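Local coordinates for protein glycoside Hydrolase (Bacteroides plebeius, PDB 5T3B) that probably hydrolyses glycosidic bonds in polysaccharides, as a family 50 glycoside hydrolase of a subfamily enriched in human gut Bacteroidetes, at residues A[214-219]-A[255-260]. Numbering follows the deposited sequence.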
loop_
_atom_site.group_PDB
_atom_site.type_symbol
_atom_site.label_atom_id
_atom_site.label_comp_id
_atom_site.label_asym_id
_atom_site.label_seq_id
_atom_site.Cartn_x
_atom_site.Cartn_y
_atom_site.Cartn_z
ATOM N N LEU A 214 -21.531 -3.064 3.537
ATOM C CA LEU A 214 -21.990 -3.817 2.378
ATOM C C LEU A 214 -21.827 -3.056 1.054
ATOM O O LEU A 214 -22.371 -3.461 0.042
ATOM C CB LEU A 214 -23.442 -4.263 2.570
ATOM C CG LEU A 214 -23.709 -5.106 3.806
ATOM C CD1 LEU A 214 -25.169 -5.562 3.864
ATOM C CD2 LEU A 214 -22.719 -6.245 4.055
ATOM N N LYS A 215 -21.045 -1.984 1.063
ATOM C CA LYS A 215 -20.946 -1.154 -0.115
ATOM C C LYS A 215 -20.398 -1.842 -1.360
ATOM O O LYS A 215 -20.739 -1.443 -2.457
ATOM C CB LYS A 215 -20.225 0.140 0.160
ATOM C CG LYS A 215 -18.757 -0.010 0.457
ATOM C CD LYS A 215 -18.153 1.370 0.604
ATOM C CE LYS A 215 -16.730 1.367 0.794
ATOM N NZ LYS A 215 -16.511 2.836 1.186
ATOM N N ILE A 216 -19.615 -2.906 -1.188
ATOM C CA ILE A 216 -19.178 -3.606 -2.347
ATOM C C ILE A 216 -20.360 -4.170 -3.169
ATOM O O ILE A 216 -20.229 -4.378 -4.378
ATOM C CB ILE A 216 -18.214 -4.760 -1.983
ATOM C CG1 ILE A 216 -17.517 -5.356 -3.234
ATOM C CG2 ILE A 216 -18.868 -5.810 -1.165
ATOM C CD1 ILE A 216 -16.677 -4.385 -4.031
ATOM N N GLY A 217 -21.514 -4.380 -2.549
ATOM C CA GLY A 217 -22.667 -4.832 -3.279
ATOM C C GLY A 217 -23.193 -3.874 -4.327
ATOM O O GLY A 217 -23.989 -4.258 -5.205
ATOM N N LEU A 218 -22.718 -2.623 -4.292
ATOM C CA LEU A 218 -23.065 -1.661 -5.319
ATOM C C LEU A 218 -22.602 -2.044 -6.734
ATOM O O LEU A 218 -23.159 -1.588 -7.732
ATOM C CB LEU A 218 -22.516 -0.295 -4.966
ATOM C CG LEU A 218 -23.151 0.383 -3.779
ATOM C CD1 LEU A 218 -22.320 1.563 -3.310
ATOM C CD2 LEU A 218 -24.587 0.807 -4.045
ATOM N N VAL A 219 -21.635 -2.986 -6.804
ATOM C CA VAL A 219 -21.190 -3.411 -8.128
ATOM C C VAL A 219 -22.279 -4.180 -8.897
ATOM O O VAL A 219 -22.170 -4.291 -10.111
ATOM C CB VAL A 219 -19.937 -4.283 -8.067
ATOM C CG1 VAL A 219 -18.801 -3.550 -7.399
ATOM C CG2 VAL A 219 -20.171 -5.626 -7.365
ATOM N N ILE A 255 -11.913 -2.063 1.450
ATOM C CA ILE A 255 -13.271 -2.493 1.235
ATOM C C ILE A 255 -13.545 -3.766 2.064
ATOM O O ILE A 255 -12.761 -4.691 2.066
ATOM C CB ILE A 255 -13.480 -2.817 -0.260
ATOM C CG1 ILE A 255 -13.288 -1.572 -1.142
ATOM C CG2 ILE A 255 -14.851 -3.422 -0.507
ATOM C CD1 ILE A 255 -13.210 -1.893 -2.625
ATOM N N ASP A 256 -14.717 -3.780 2.702
ATOM C CA ASP A 256 -15.110 -4.996 3.418
ATOM C C ASP A 256 -15.617 -6.016 2.405
ATOM O O ASP A 256 -16.593 -5.839 1.734
ATOM C CB ASP A 256 -16.176 -4.606 4.421
ATOM C CG ASP A 256 -16.754 -5.716 5.186
ATOM O OD1 ASP A 256 -16.562 -6.908 4.886
ATOM O OD2 ASP A 256 -17.432 -5.379 6.234
ATOM N N PHE A 257 -14.891 -7.088 2.292
ATOM C CA PHE A 257 -15.290 -8.238 1.447
ATOM C C PHE A 257 -15.470 -9.446 2.281
ATOM O O PHE A 257 -15.372 -10.566 1.761
ATOM C CB PHE A 257 -14.234 -8.638 0.413
ATOM C CG PHE A 257 -13.978 -7.694 -0.697
ATOM C CD1 PHE A 257 -14.674 -7.873 -1.937
ATOM C CD2 PHE A 257 -12.898 -6.863 -0.718
ATOM C CE1 PHE A 257 -14.325 -7.053 -2.986
ATOM C CE2 PHE A 257 -12.585 -6.060 -1.795
ATOM C CZ PHE A 257 -13.310 -6.170 -2.936
ATOM N N SER A 258 -15.705 -9.283 3.558
ATOM C CA SER A 258 -15.811 -10.311 4.697
ATOM C C SER A 258 -14.909 -9.843 5.832
ATOM O O SER A 258 -13.778 -9.496 5.630
ATOM C CB SER A 258 -15.533 -11.741 4.499
ATOM O OG SER A 258 -16.414 -12.300 3.588
ATOM N N THR A 259 -15.469 -9.830 7.022
ATOM C CA THR A 259 -14.746 -9.314 8.160
ATOM C C THR A 259 -14.782 -10.340 9.266
ATOM O O THR A 259 -15.489 -11.343 9.146
ATOM C CB THR A 259 -15.456 -8.019 8.623
ATOM O OG1 THR A 259 -14.648 -7.324 9.572
ATOM C CG2 THR A 259 -16.824 -8.365 9.195
ATOM N N TRP A 260 -14.088 -10.074 10.377
ATOM C CA TRP A 260 -14.034 -11.009 11.451
ATOM C C TRP A 260 -15.440 -11.135 11.959
ATOM O O TRP A 260 -16.092 -10.101 12.250
ATOM C CB TRP A 260 -13.225 -10.413 12.613
ATOM C CG TRP A 260 -12.824 -11.465 13.605
ATOM C CD1 TRP A 260 -11.636 -12.094 13.621
ATOM C CD2 TRP A 260 -13.549 -11.971 14.729
ATOM N NE1 TRP A 260 -11.581 -12.946 14.651
ATOM C CE2 TRP A 260 -12.778 -12.972 15.287
ATOM C CE3 TRP A 260 -14.821 -11.756 15.254
ATOM C CZ2 TRP A 260 -13.197 -13.676 16.444
ATOM C CZ3 TRP A 260 -15.226 -12.478 16.362
ATOM C CH2 TRP A 260 -14.413 -13.382 16.955
HETATM O O HOH W 1 -18.298 -3.691 1.389
#
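I216 does nearly all the apolar work from the 3-10 segment that includes 215-219, meeting I255 and F257 of the loop 255-260. With CG1 anti to the backbone N (chi1 -169°), its longer branch reaches the F257 ring obliquely, I216 CG1 lying 3.6 Å from F257 CE1, while CD1 runs on past CE1 toward CZ. I216 CB also packs on I255 CG2 at 3.9 Å. That same I255 methyl sits 3.7 Å above the plane of the F257 ring, offset toward its rim, so one small apolar cluster ties the three side chains together. With an alanine in place of I216, a gap would probably open beside F257 and I255, and the ring would be less firmly packed.

The polar link is a single water: it accepts from I216 N at 3.0 Å and donates to D256 O at 2.8 Å, bridging the two backbones. Within the loop, S258 N reaches D256 OD1 over 2.9 Å, nearly along the C-O axis of the carboxylate, forming an Asx turn. S258 OG also donates to F257 O (2.7 Å), on a lone pair in the carbonyl plane.

D256 OD2 makes a salt bridge to R267 of helix 264-269, whose L264 and F268 also pack against I216. C310 and A311 of helix 300-324 touch I216 and F257 respectively, and L196 of helix 195-203 touches I255, placing this buried contact where two interhelical loops meet among three helices.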